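Local coordinates for protein ABC transporter (Caldanaerobius, PDB 4G68) that probably acts as the extracellular solute-binding protein of an ABC transporter, capturing sugars derived from xylan for uptake by the cell, at residues C[129-134]-C[357-362]; C[150-155]-C[317-322]; C[234-239]-C[420-425]; C[240-245]-C[406-411]. All blocks are in the same frame, centred on the assembly; numbering follows the deposited sequence.

Contact 1. Residues C[129-134]-C[357-362]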
loop_
_atom_site.group_PDB
_atom_site.type_symbol
_atom_site.label_atom_id
_atom_site.label_comp_id
_atom_site.label_asym_id
_atom_site.label_seq_id
_atom_site.Cartn_x
_atom_site.Cartn_y
_atom_site.Cartn_z
ATOM N N ASP C 129 15.910 -17.864 -3.542
ATOM C CA ASP C 129 15.775 -18.671 -2.340
ATOM C C ASP C 129 15.886 -17.839 -1.097
ATOM O O ASP C 129 15.537 -18.289 -0.011
ATOM C CB ASP C 129 16.837 -19.769 -2.356
ATOM C CG ASP C 129 16.647 -20.701 -3.529
ATOM O OD1 ASP C 129 15.452 -20.882 -3.921
ATOM O OD2 ASP C 129 17.671 -21.210 -4.087
ATOM N N GLN C 130 16.350 -16.614 -1.266
ATOM C CA GLN C 130 16.496 -15.689 -0.155
ATOM C C GLN C 130 15.245 -14.875 0.065
ATOM O O GLN C 130 15.172 -14.096 1.044
ATOM C CB GLN C 130 17.668 -14.748 -0.435
ATOM C CG GLN C 130 19.011 -15.470 -0.590
ATOM C CD GLN C 130 20.133 -14.507 -0.697
ATOM O OE1 GLN C 130 20.359 -13.924 -1.738
ATOM N NE2 GLN C 130 20.850 -14.310 0.385
ATOM N N LEU C 131 14.302 -14.960 -0.876
ATOM C CA LEU C 131 12.959 -14.326 -0.658
ATOM C C LEU C 131 11.868 -15.343 -0.267
ATOM O O LEU C 131 11.974 -16.540 -0.557
ATOM C CB LEU C 131 12.490 -13.475 -1.857
ATOM C CG LEU C 131 13.333 -12.232 -2.144
ATOM C CD1 LEU C 131 14.462 -12.591 -3.116
ATOM C CD2 LEU C 131 12.428 -11.240 -2.827
ATOM N N LEU C 132 10.811 -14.862 0.396
ATOM C CA LEU C 132 9.652 -15.703 0.708
ATOM C C LEU C 132 9.037 -16.224 -0.580
ATOM O O LEU C 132 9.264 -15.630 -1.640
ATOM C CB LEU C 132 8.574 -14.908 1.471
ATOM C CG LEU C 132 8.800 -14.628 2.947
ATOM C CD1 LEU C 132 9.577 -13.380 3.144
ATOM C CD2 LEU C 132 7.463 -14.383 3.645
ATOM N N PRO C 133 8.254 -17.331 -0.493
ATOM C CA PRO C 133 7.702 -18.001 -1.683
ATOM C C PRO C 133 6.710 -17.093 -2.380
ATOM O O PRO C 133 6.021 -16.314 -1.700
ATOM C CB PRO C 133 6.984 -19.244 -1.105
ATOM C CG PRO C 133 7.511 -19.422 0.266
ATOM C CD PRO C 133 7.866 -18.033 0.757
ATOM N N GLY C 134 6.663 -17.165 -3.713
ATOM C CA GLY C 134 5.729 -16.344 -4.488
ATOM C C GLY C 134 6.089 -14.858 -4.635
ATOM O O GLY C 134 5.300 -14.083 -5.211
ATOM N N LEU C 357 5.880 -4.747 4.982
ATOM C CA LEU C 357 5.993 -6.176 5.289
ATOM C C LEU C 357 7.115 -6.793 4.417
ATOM O O LEU C 357 7.113 -6.585 3.183
ATOM C CB LEU C 357 4.669 -6.861 5.029
ATOM C CG LEU C 357 3.589 -6.482 6.044
ATOM C CD1 LEU C 357 2.211 -6.705 5.432
ATOM C CD2 LEU C 357 3.788 -7.227 7.388
ATOM N N PRO C 358 8.076 -7.533 5.043
ATOM C CA PRO C 358 9.279 -7.949 4.309
ATOM C C PRO C 358 8.967 -8.954 3.212
ATOM O O PRO C 358 8.120 -9.874 3.406
ATOM C CB PRO C 358 10.147 -8.615 5.404
ATOM C CG PRO C 358 9.182 -9.067 6.479
ATOM C CD PRO C 358 8.145 -7.940 6.478
ATOM N N ALA C 359 9.610 -8.797 2.055
ATOM C CA ALA C 359 9.530 -9.832 1.007
ATOM C C ALA C 359 10.664 -10.820 1.099
ATOM O O ALA C 359 10.547 -11.965 0.587
ATOM C CB ALA C 359 9.490 -9.252 -0.411
ATOM N N TRP C 360 11.763 -10.388 1.717
ATOM C CA TRP C 360 12.937 -11.255 1.845
ATOM C C TRP C 360 12.827 -11.987 3.140
ATOM O O TRP C 360 12.142 -11.507 4.057
ATOM C CB TRP C 360 14.207 -10.440 1.880
ATOM C CG TRP C 360 14.541 -9.842 0.538
ATOM C CD1 TRP C 360 13.780 -8.918 -0.201
ATOM C CD2 TRP C 360 15.695 -10.166 -0.308
ATOM N NE1 TRP C 360 14.404 -8.615 -1.396
ATOM C CE2 TRP C 360 15.542 -9.362 -1.539
ATOM C CE3 TRP C 360 16.799 -11.049 -0.199
ATOM C CZ2 TRP C 360 16.490 -9.399 -2.562
ATOM C CZ3 TRP C 360 17.729 -11.072 -1.246
ATOM C CH2 TRP C 360 17.584 -10.263 -2.396
ATOM N N LYS C 361 13.474 -13.140 3.230
ATOM C CA LYS C 361 13.425 -13.936 4.477
ATOM C C LYS C 361 14.162 -13.099 5.501
ATOM O O LYS C 361 14.938 -12.223 5.131
ATOM C CB LYS C 361 14.076 -15.329 4.318
ATOM C CG LYS C 361 13.406 -16.191 3.261
ATOM C CD LYS C 361 14.269 -17.379 2.881
ATOM C CE LYS C 361 13.391 -18.432 2.215
ATOM N NZ LYS C 361 14.102 -19.710 1.910
ATOM N N TYR C 362 13.881 -13.339 6.773
ATOM C CA TYR C 362 14.280 -12.425 7.808
ATOM C C TYR C 362 14.763 -13.180 9.053
ATOM O O TYR C 362 14.655 -12.675 10.168
ATOM C CB TYR C 362 13.117 -11.456 8.116
ATOM C CG TYR C 362 11.792 -12.151 8.302
ATOM C CD1 TYR C 362 11.434 -12.694 9.551
ATOM C CD2 TYR C 362 10.870 -12.224 7.265
ATOM C CE1 TYR C 362 10.215 -13.300 9.737
ATOM C CE2 TYR C 362 9.634 -12.841 7.445
ATOM C CZ TYR C 362 9.313 -13.372 8.694
ATOM O OH TYR C 362 8.093 -14.003 8.903
HETATM O O HOH W 1 16.726 -12.971 3.051
#
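Leu-131 sets its branch point on the indole of Trp-360: CG lies 3.6 Å from the centroid of the five-membered ring and 7° off its normal, a CH-pi contact over the face. The methyls spread from there, CD2 to 3.6 Å from Trp-360 NE1 and CD1 beside CE2 and CZ2. Farther round the indole, CB of Gln-130 fits against CE3 and CZ3. The second bump is Leu-132. Its chi1 of -77° sets CG anti to the carbonyl carbon; from there CD1 lies against two carbonyl oxygens, 3.1 Å from Ala-359 O and 3.3 Å from Trp-360 O, with the Tyr-362 ring beyond. Backbone bonds flank the single bridge between Leu-131 and Trp-360: Leu-132 N gives to Ala-359 O at 2.9 Å, and Lys-361 N gives almost straight to Gln-130 O. That carbonyl also accepts from a water, which ties it to Lys-361 O. Lys-361 passes its extended chain along the Gln-130 carbonyl, CG and CD near its O, until NZ binds Asp-129 O at 2.8 Å, a backbone rather than a carboxylate partner. The loop between helix 108-112 and strand 140-141 is thus fastened beyond strand 357-358, which pairs with strand 144-160; Trp-360 NE1 binds Pro-149 O on that strand, while the indole touches Ala-343 and Lys-344 of helix 332-353.

Contact 2. Residues C[150-155]-C[317-322]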
loop_
_atom_site.group_PDB
_atom_site.type_symbol
_atom_site.label_atom_id
_atom_site.label_comp_id
_atom_site.label_asym_id
_atom_site.label_seq_id
_atom_site.Cartn_x
_atom_site.Cartn_y
_atom_site.Cartn_z
ATOM N N PHE C 150 10.812 -6.268 -2.807
ATOM C CA PHE C 150 11.376 -6.026 -1.460
ATOM C C PHE C 150 10.343 -5.945 -0.326
ATOM O O PHE C 150 10.686 -6.197 0.823
ATOM C CB PHE C 150 12.302 -4.819 -1.434
ATOM C CG PHE C 150 11.581 -3.487 -1.454
ATOM C CD1 PHE C 150 11.204 -2.862 -0.263
ATOM C CD2 PHE C 150 11.313 -2.840 -2.670
ATOM C CE1 PHE C 150 10.510 -1.642 -0.275
ATOM C CE2 PHE C 150 10.662 -1.602 -2.687
ATOM C CZ PHE C 150 10.259 -1.008 -1.489
ATOM N N ASP C 151 9.097 -5.606 -0.651
ATOM C CA ASP C 151 8.049 -5.608 0.377
ATOM C C ASP C 151 6.629 -5.967 -0.081
ATOM O O ASP C 151 6.346 -6.082 -1.271
ATOM C CB ASP C 151 8.144 -4.357 1.305
ATOM C CG ASP C 151 7.526 -3.059 0.715
ATOM O OD1 ASP C 151 6.782 -3.085 -0.274
ATOM O OD2 ASP C 151 7.763 -1.979 1.328
ATOM N N GLN C 152 5.770 -6.243 0.886
ATOM C CA GLN C 152 4.437 -6.663 0.606
ATOM C C GLN C 152 3.523 -5.779 1.383
ATOM O O GLN C 152 3.875 -5.317 2.455
ATOM C CB GLN C 152 4.150 -8.136 0.921
ATOM C CG GLN C 152 5.016 -8.838 1.933
ATOM C CD GLN C 152 4.595 -10.305 2.150
ATOM O OE1 GLN C 152 3.413 -10.615 2.406
ATOM N NE2 GLN C 152 5.573 -11.221 2.028
ATOM N N GLN C 153 2.355 -5.505 0.801
ATOM C CA GLN C 153 1.343 -4.712 1.510
ATOM C C GLN C 153 0.212 -5.593 2.018
ATOM O O GLN C 153 0.004 -6.752 1.539
ATOM C CB GLN C 153 0.749 -3.626 0.532
ATOM C CG GLN C 153 1.821 -2.603 -0.027
ATOM C CD GLN C 153 1.246 -1.505 -0.975
ATOM O OE1 GLN C 153 0.077 -1.509 -1.307
ATOM N NE2 GLN C 153 2.082 -0.594 -1.432
ATOM N N ALA C 154 -0.538 -5.051 2.989
ATOM C CA ALA C 154 -1.721 -5.714 3.495
ATOM C C ALA C 154 -2.605 -4.609 4.056
ATOM O O ALA C 154 -2.082 -3.609 4.594
ATOM C CB ALA C 154 -1.321 -6.713 4.588
ATOM N N SER C 155 -3.919 -4.783 3.914
ATOM C CA SER C 155 -4.882 -3.789 4.497
ATOM C C SER C 155 -5.018 -3.952 6.002
ATOM O O SER C 155 -5.224 -5.094 6.479
ATOM C CB SER C 155 -6.267 -3.897 3.837
ATOM O OG SER C 155 -6.686 -5.279 3.671
ATOM N N GLY C 317 -3.844 -6.070 -0.777
ATOM C CA GLY C 317 -2.389 -5.872 -0.616
ATOM C C GLY C 317 -1.698 -6.966 -1.502
ATOM O O GLY C 317 -2.209 -7.344 -2.573
ATOM N N GLY C 318 -0.545 -7.515 -1.087
ATOM C CA GLY C 318 0.200 -8.468 -1.976
ATOM C C GLY C 318 1.656 -8.017 -2.051
ATOM O O GLY C 318 2.000 -6.979 -1.469
ATOM N N THR C 319 2.501 -8.781 -2.748
ATOM C CA THR C 319 3.928 -8.435 -2.865
ATOM C C THR C 319 4.091 -7.476 -4.044
ATOM O O THR C 319 4.179 -7.872 -5.196
ATOM C CB THR C 319 4.831 -9.662 -3.018
ATOM O OG1 THR C 319 4.607 -10.543 -1.919
ATOM C CG2 THR C 319 6.337 -9.232 -3.092
ATOM N N VAL C 320 4.166 -6.189 -3.741
ATOM C CA VAL C 320 4.067 -5.224 -4.807
ATOM C C VAL C 320 5.194 -4.225 -4.753
ATOM O O VAL C 320 5.407 -3.538 -5.749
ATOM C CB VAL C 320 2.728 -4.433 -4.750
ATOM C CG1 VAL C 320 1.528 -5.316 -5.181
ATOM C CG2 VAL C 320 2.510 -3.898 -3.331
ATOM N N GLY C 321 5.889 -4.095 -3.602
ATOM C CA GLY C 321 7.005 -3.139 -3.537
ATOM C C GLY C 321 8.200 -3.806 -4.227
ATOM O O GLY C 321 8.547 -4.919 -3.904
ATOM N N ALA C 322 8.775 -3.156 -5.235
ATOM C CA ALA C 322 9.941 -3.728 -5.951
ATOM C C ALA C 322 10.910 -2.609 -6.378
ATOM O O ALA C 322 10.538 -1.419 -6.372
ATOM C CB ALA C 322 9.532 -4.577 -7.146
#
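Phe-150 lays the CD2-CE2 side of its ring against the peptide joining Gly-321 to Ala-322, with CE2 3.5 Å from Ala-322 N. The two segments form an antiparallel ladder with two classic beta bulges: Phe-150 and Asp-151 both face Gly-321, and Val-320 and Gly-321 both face Asp-151. Centred about 7 Å from the centre of the chain, this pairing is consistent with the strands that run between the lobes in extracellular solute-binding proteins of the periplasmic-binding-protein type. Phe-150 CG takes the crowded position between backbone N and carbonyl carbon (chi1 76°), which puts it on the side of the opposite strand, with the ring continuing against the Gly-321 peptide. An alanine here would probably open a gap beside that peptide and leave Leu-346 and Ala-343 of helix 332-353 without the ring they touch. Phe-150 N gives a straight bond to Gly-321 O at 2.9 Å, to which Asp-151 N adds a weak one; Gly-321 N in turn binds Asp-151 O. Gly-321 leaves room for the neighbouring carboxylate: Asp-151 OD1 comes 3.3 Å from Gly-321 CA, where a CB would collide. Beyond the corner at Thr-319 the ladder resumes with Gln-153 N bound to Gly-318 O at 2.7 Å and Gly-318 N to Gln-153 O at 2.8 Å. On the face carrying Asp-151, the extended Gln-153 chain crosses Val-320 at about a right angle, CG and CD both 3.6 Å from Val-320 CG2.

Contact 3. Residues C[234-239]-C[420-425]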
loop_
_atom_site.group_PDB
_atom_site.type_symbol
_atom_site.label_atom_id
_atom_site.label_comp_id
_atom_site.label_asym_id
_atom_site.label_seq_id
_atom_site.Cartn_x
_atom_site.Cartn_y
_atom_site.Cartn_z
ATOM N N ALA C 234 -22.807 -6.022 -6.249
ATOM C CA ALA C 234 -21.802 -6.127 -5.195
ATOM C C ALA C 234 -21.005 -4.842 -5.069
ATOM O O ALA C 234 -20.698 -4.464 -3.955
ATOM C CB ALA C 234 -20.878 -7.321 -5.417
ATOM N N PHE C 235 -20.663 -4.224 -6.210
ATOM C CA PHE C 235 -19.784 -3.035 -6.305
ATOM C C PHE C 235 -20.585 -1.764 -6.038
ATOM O O PHE C 235 -20.081 -0.837 -5.423
ATOM C CB PHE C 235 -19.136 -2.904 -7.701
ATOM C CG PHE C 235 -17.960 -3.821 -7.956
ATOM C CD1 PHE C 235 -17.588 -4.832 -7.050
ATOM C CD2 PHE C 235 -17.222 -3.692 -9.131
ATOM C CE1 PHE C 235 -16.494 -5.661 -7.309
ATOM C CE2 PHE C 235 -16.109 -4.521 -9.378
ATOM C CZ PHE C 235 -15.746 -5.489 -8.483
ATOM N N THR C 236 -21.815 -1.701 -6.551
ATOM C CA THR C 236 -22.729 -0.631 -6.170
ATOM C C THR C 236 -22.924 -0.691 -4.630
ATOM O O THR C 236 -22.600 0.299 -3.903
ATOM C CB THR C 236 -24.078 -0.717 -6.929
ATOM O OG1 THR C 236 -23.811 -0.948 -8.315
ATOM C CG2 THR C 236 -24.864 0.606 -6.831
ATOM N N ASP C 237 -23.367 -1.857 -4.143
ATOM C CA ASP C 237 -23.517 -2.135 -2.701
ATOM C C ASP C 237 -22.304 -1.732 -1.879
ATOM O O ASP C 237 -22.486 -1.255 -0.782
ATOM C CB ASP C 237 -23.802 -3.603 -2.411
ATOM C CG ASP C 237 -25.270 -4.013 -2.672
ATOM O OD1 ASP C 237 -26.169 -3.148 -2.915
ATOM O OD2 ASP C 237 -25.505 -5.252 -2.603
ATOM N N ALA C 238 -21.077 -1.948 -2.397
ATOM C CA ALA C 238 -19.874 -1.374 -1.743
ATOM C C ALA C 238 -19.860 0.179 -1.712
ATOM O O ALA C 238 -19.494 0.799 -0.702
ATOM C CB ALA C 238 -18.580 -1.929 -2.356
ATOM N N ALA C 239 -20.262 0.812 -2.807
ATOM C CA ALA C 239 -20.259 2.276 -2.903
ATOM C C ALA C 239 -21.302 2.790 -1.905
ATOM O O ALA C 239 -21.027 3.700 -1.105
ATOM C CB ALA C 239 -20.544 2.739 -4.317
ATOM N N GLU C 420 -24.820 5.576 -10.277
ATOM C CA GLU C 420 -24.059 6.352 -11.254
ATOM C C GLU C 420 -22.593 6.030 -11.158
ATOM O O GLU C 420 -21.882 6.032 -12.174
ATOM C CB GLU C 420 -24.300 7.855 -11.112
ATOM C CG GLU C 420 -25.456 8.346 -11.981
ATOM C CD GLU C 420 -25.197 8.059 -13.458
ATOM O OE1 GLU C 420 -24.093 8.408 -13.958
ATOM O OE2 GLU C 420 -26.081 7.467 -14.129
ATOM N N TYR C 421 -22.144 5.732 -9.941
ATOM C CA TYR C 421 -20.772 5.332 -9.746
ATOM C C TYR C 421 -20.440 4.122 -10.585
ATOM O O TYR C 421 -19.484 4.154 -11.298
ATOM C CB TYR C 421 -20.486 5.018 -8.292
ATOM C CG TYR C 421 -19.167 4.319 -8.132
ATOM C CD1 TYR C 421 -17.969 5.023 -8.225
ATOM C CD2 TYR C 421 -19.121 2.939 -7.913
ATOM C CE1 TYR C 421 -16.749 4.380 -8.081
ATOM C CE2 TYR C 421 -17.904 2.290 -7.771
ATOM C CZ TYR C 421 -16.737 3.016 -7.865
ATOM O OH TYR C 421 -15.569 2.338 -7.740
ATOM N N SER C 422 -21.253 3.067 -10.472
ATOM C CA SER C 422 -20.969 1.792 -11.092
ATOM C C SER C 422 -21.125 1.862 -12.602
ATOM O O SER C 422 -20.338 1.228 -13.306
ATOM C CB SER C 422 -21.813 0.666 -10.509
ATOM O OG SER C 422 -21.580 0.506 -9.119
ATOM N N LYS C 423 -22.125 2.634 -13.071
ATOM C CA LYS C 423 -22.353 2.913 -14.508
ATOM C C LYS C 423 -21.151 3.570 -15.162
ATOM O O LYS C 423 -20.717 3.138 -16.243
ATOM C CB LYS C 423 -23.564 3.834 -14.713
ATOM C CG LYS C 423 -24.920 3.169 -14.526
ATOM C CD LYS C 423 -25.506 2.658 -15.844
ATOM C CE LYS C 423 -27.015 2.512 -15.741
ATOM N NZ LYS C 423 -27.398 1.221 -15.107
ATOM N N GLN C 424 -20.647 4.623 -14.509
ATOM C CA GLN C 424 -19.492 5.361 -14.968
ATOM C C GLN C 424 -18.176 4.568 -14.865
ATOM O O GLN C 424 -17.249 4.831 -15.630
ATOM C CB GLN C 424 -19.384 6.711 -14.267
ATOM C CG GLN C 424 -20.471 7.690 -14.689
ATOM C CD GLN C 424 -20.309 9.069 -14.092
ATOM O OE1 GLN C 424 -19.219 9.654 -14.124
ATOM N NE2 GLN C 424 -21.392 9.606 -13.563
ATOM N N MET C 425 -18.084 3.610 -13.939
ATOM C CA MET C 425 -16.852 2.778 -13.824
ATOM C C MET C 425 -16.790 1.889 -15.056
ATOM O O MET C 425 -15.752 1.808 -15.732
ATOM C CB MET C 425 -16.816 1.955 -12.526
ATOM C CG MET C 425 -16.326 2.717 -11.290
ATOM S SD MET C 425 -14.549 3.079 -11.288
ATOM C CE MET C 425 -14.010 1.375 -11.217
#
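The Tyr-421 ring meets Ala-239 at one corner, where the alanine CB approaches CD2 obliquely at 3.9 Å; over one ring face, offset toward the rim, sits CG of Met-425 from the next turn of its own helix. Tyr-207 of helix 201-215 also meets this ring, and its hydroxyl binds Phe-235 O, so that Tyr-207 ties the Tyr-421 ring to the backbone of helix 233-248. CG of Tyr-421 stands anti to the backbone N (chi1 167°), on the side of Ala-239. Phe-235 starts toward the opposite helix with its CB 4.4 Å from Ser-422 OG, but its ring turns away and meets that of Trp-392. The polar link is Thr-236 OG1 to Ser-422 OG, a 2.8 Å hydrogen bond between two buried hydroxyls in which either may donate. Each hydroxyl has a further carbonyl partner one turn back, Asn-232 O for the threonine and, weakly, Pro-418 O for the serine. Thr-236 CA lies 5.8 Å from Ser-422 CA. On the far flank of helix 418-429, Gln-424 NE2 spans one turn to the anti lone pair of Glu-420 OE1 at 3.0 Å. The axes of the two short segments approach to 9.2 Å, their directions 130° apart: a crossed helix pair joined by a hydroxyl-hydroxyl bond and an alanine-tyrosine contact, consistent with the helical packing in a lobe of the solute-binding-protein fold.

Contact 4. Residues C[240-245]-C[406-411]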
loop_
_atom_site.group_PDB
_atom_site.type_symbol
_atom_site.label_atom_id
_atom_site.label_comp_id
_atom_site.label_asym_id
_atom_site.label_seq_id
_atom_site.Cartn_x
_atom_site.Cartn_y
_atom_site.Cartn_z
ATOM N N GLN C 240 -22.471 2.162 -1.911
ATOM C CA GLN C 240 -23.497 2.499 -0.929
ATOM C C GLN C 240 -22.889 2.430 0.493
ATOM O O GLN C 240 -22.988 3.391 1.248
ATOM C CB GLN C 240 -24.733 1.596 -1.059
ATOM C CG GLN C 240 -25.871 1.954 -0.097
ATOM C CD GLN C 240 -26.249 3.406 -0.193
ATOM O OE1 GLN C 240 -26.852 3.842 -1.172
ATOM N NE2 GLN C 240 -25.866 4.178 0.812
ATOM N N LYS C 241 -22.244 1.316 0.833
ATOM C CA LYS C 241 -21.588 1.221 2.162
ATOM C C LYS C 241 -20.483 2.232 2.493
ATOM O O LYS C 241 -20.270 2.519 3.685
ATOM C CB LYS C 241 -21.071 -0.187 2.427
ATOM C CG LYS C 241 -22.160 -1.243 2.418
ATOM C CD LYS C 241 -22.041 -2.031 3.682
ATOM C CE LYS C 241 -23.236 -2.928 3.952
ATOM N NZ LYS C 241 -23.196 -4.157 3.121
ATOM N N LEU C 242 -19.737 2.720 1.488
ATOM C CA LEU C 242 -18.723 3.762 1.721
ATOM C C LEU C 242 -19.442 5.076 2.151
ATOM O O LEU C 242 -19.019 5.767 3.122
ATOM C CB LEU C 242 -17.934 4.007 0.419
ATOM C CG LEU C 242 -16.395 4.127 0.356
ATOM C CD1 LEU C 242 -16.032 5.307 -0.558
ATOM C CD2 LEU C 242 -15.750 4.336 1.704
ATOM N N GLN C 243 -20.526 5.405 1.427
ATOM C CA GLN C 243 -21.355 6.626 1.710
ATOM C C GLN C 243 -22.046 6.584 3.103
ATOM O O GLN C 243 -22.190 7.617 3.791
ATOM C CB GLN C 243 -22.358 6.962 0.539
ATOM C CG GLN C 243 -21.616 7.420 -0.747
ATOM C CD GLN C 243 -22.476 8.202 -1.748
ATOM O OE1 GLN C 243 -22.018 9.171 -2.432
ATOM N NE2 GLN C 243 -23.747 7.818 -1.809
ATOM N N ASP C 244 -22.483 5.385 3.488
ATOM C CA ASP C 244 -22.920 5.073 4.855
ATOM C C ASP C 244 -21.921 5.522 5.938
ATOM O O ASP C 244 -22.293 6.140 6.966
ATOM C CB ASP C 244 -23.181 3.570 4.949
ATOM C CG ASP C 244 -24.424 3.162 4.160
ATOM O OD1 ASP C 244 -25.069 4.084 3.627
ATOM O OD2 ASP C 244 -24.755 1.955 4.096
ATOM N N MET C 245 -20.636 5.257 5.710
ATOM C CA MET C 245 -19.616 5.750 6.640
ATOM C C MET C 245 -19.538 7.268 6.573
ATOM O O MET C 245 -19.353 7.927 7.590
ATOM C CB MET C 245 -18.231 5.147 6.310
ATOM C CG MET C 245 -18.160 3.617 6.364
ATOM S SD MET C 245 -16.522 2.991 5.896
ATOM C CE MET C 245 -15.458 4.036 6.965
ATOM N N ASP C 406 -10.810 8.965 -9.143
ATOM C CA ASP C 406 -11.597 10.235 -9.195
ATOM C C ASP C 406 -13.042 10.044 -8.789
ATOM O O ASP C 406 -13.604 10.877 -8.003
ATOM C CB ASP C 406 -11.560 10.922 -10.568
ATOM C CG ASP C 406 -10.173 11.368 -10.961
ATOM O OD1 ASP C 406 -9.366 11.687 -10.055
ATOM O OD2 ASP C 406 -9.869 11.373 -12.185
ATOM N N LEU C 407 -13.602 8.929 -9.267
ATOM C CA LEU C 407 -14.957 8.529 -8.988
ATOM C C LEU C 407 -15.174 8.048 -7.558
ATOM O O LEU C 407 -16.238 8.196 -7.006
ATOM C CB LEU C 407 -15.350 7.382 -9.953
ATOM C CG LEU C 407 -15.579 7.670 -11.463
ATOM C CD1 LEU C 407 -15.927 6.395 -12.230
ATOM C CD2 LEU C 407 -16.604 8.778 -11.716
ATOM N N VAL C 408 -14.211 7.339 -6.995
ATOM C CA VAL C 408 -14.369 7.017 -5.575
ATOM C C VAL C 408 -14.377 8.366 -4.871
ATOM O O VAL C 408 -15.141 8.546 -3.920
ATOM C CB VAL C 408 -13.306 6.023 -5.005
ATOM C CG1 VAL C 408 -13.319 6.024 -3.461
ATOM C CG2 VAL C 408 -13.571 4.601 -5.496
ATOM N N ALA C 409 -13.521 9.302 -5.303
ATOM C CA ALA C 409 -13.468 10.599 -4.608
ATOM C C ALA C 409 -14.879 11.238 -4.609
ATOM O O ALA C 409 -15.393 11.585 -3.566
ATOM C CB ALA C 409 -12.417 11.524 -5.207
ATOM N N GLN C 410 -15.542 11.225 -5.765
ATOM C CA GLN C 410 -16.923 11.739 -5.899
ATOM C C GLN C 410 -18.011 11.015 -5.057
ATOM O O GLN C 410 -19.032 11.638 -4.679
ATOM C CB GLN C 410 -17.290 11.697 -7.369
ATOM C CG GLN C 410 -16.597 12.785 -8.143
ATOM C CD GLN C 410 -16.243 12.378 -9.550
ATOM O OE1 GLN C 410 -17.078 11.861 -10.334
ATOM N NE2 GLN C 410 -14.992 12.608 -9.884
ATOM N N LEU C 411 -17.788 9.734 -4.756
ATOM C CA LEU C 411 -18.568 9.030 -3.730
ATOM C C LEU C 411 -18.403 9.641 -2.334
ATOM O O LEU C 411 -19.407 9.913 -1.643
ATOM C CB LEU C 411 -18.227 7.527 -3.665
ATOM C CG LEU C 411 -18.709 6.604 -4.788
ATOM C CD1 LEU C 411 -18.103 5.205 -4.605
ATOM C CD2 LEU C 411 -20.238 6.532 -4.843
#
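Gln-243 reaches to the carbonyl of Leu-411 in the last turn of helix 398-412. From CB, with CG placed anti to the carbonyl carbon (chi1 -68°), the chain runs extended: CG comes 3.4 Å from Leu-411 O, CD follows close to the same oxygen and to Leu-411 CD2, and the terminal amide lies beside the carbonyl as well. The two side chains cross at about a right angle, while Pro-418, at the start of the next helix, also touches the glutamine. An alanine in place of Gln-243 would probably leave the Leu-411 carbonyl without the polar group beside it and open a gap between the two helices. The axes of the two short segments come within 10.5 Å of each other, inclined at 47°, an arrangement consistent with the helical packing of one lobe of the solute-binding-protein fold; both helices touch helix 201-215, Leu-242 at its Tyr-206 and Ile-210, Val-408 at its Tyr-207. One residue before the glutamine, Leu-242 supplies the apolar half of the contact. Its CD1 rests 4.0 Å from Val-408 CG1 and 4.4 Å from Leu-411 CB, the leucine and valine side chains again meeting roughly at a right angle. Within helix 233-248, Gln-240 NE2 bonds Asp-244 OD1 at 2.9 Å, meeting the carboxylate from above its plane.

How the contacts relate
From the N terminus, residues 129-134 open the longest of the four loops, 222 residues between its segments, which contact 1 closes at 357-362; contact 2, from 150-155 to 317-322, falls wholly within it. The two touch through strands 357-358 and 144-160, where Gln-152 N probably bonds to Leu-357 O at 2.7 Å. Residues 234-239 start contact 3 and 240-245 start contact 4 on the same helix. Contact 4 closes first, at 406-411, and contact 3 around it at 420-425, with Leu-411 CD1 packing on Ala-239 and Tyr-421. This helical pair crosses both sheet contacts along the chain, and its centres lie about 25 Å or more from theirs.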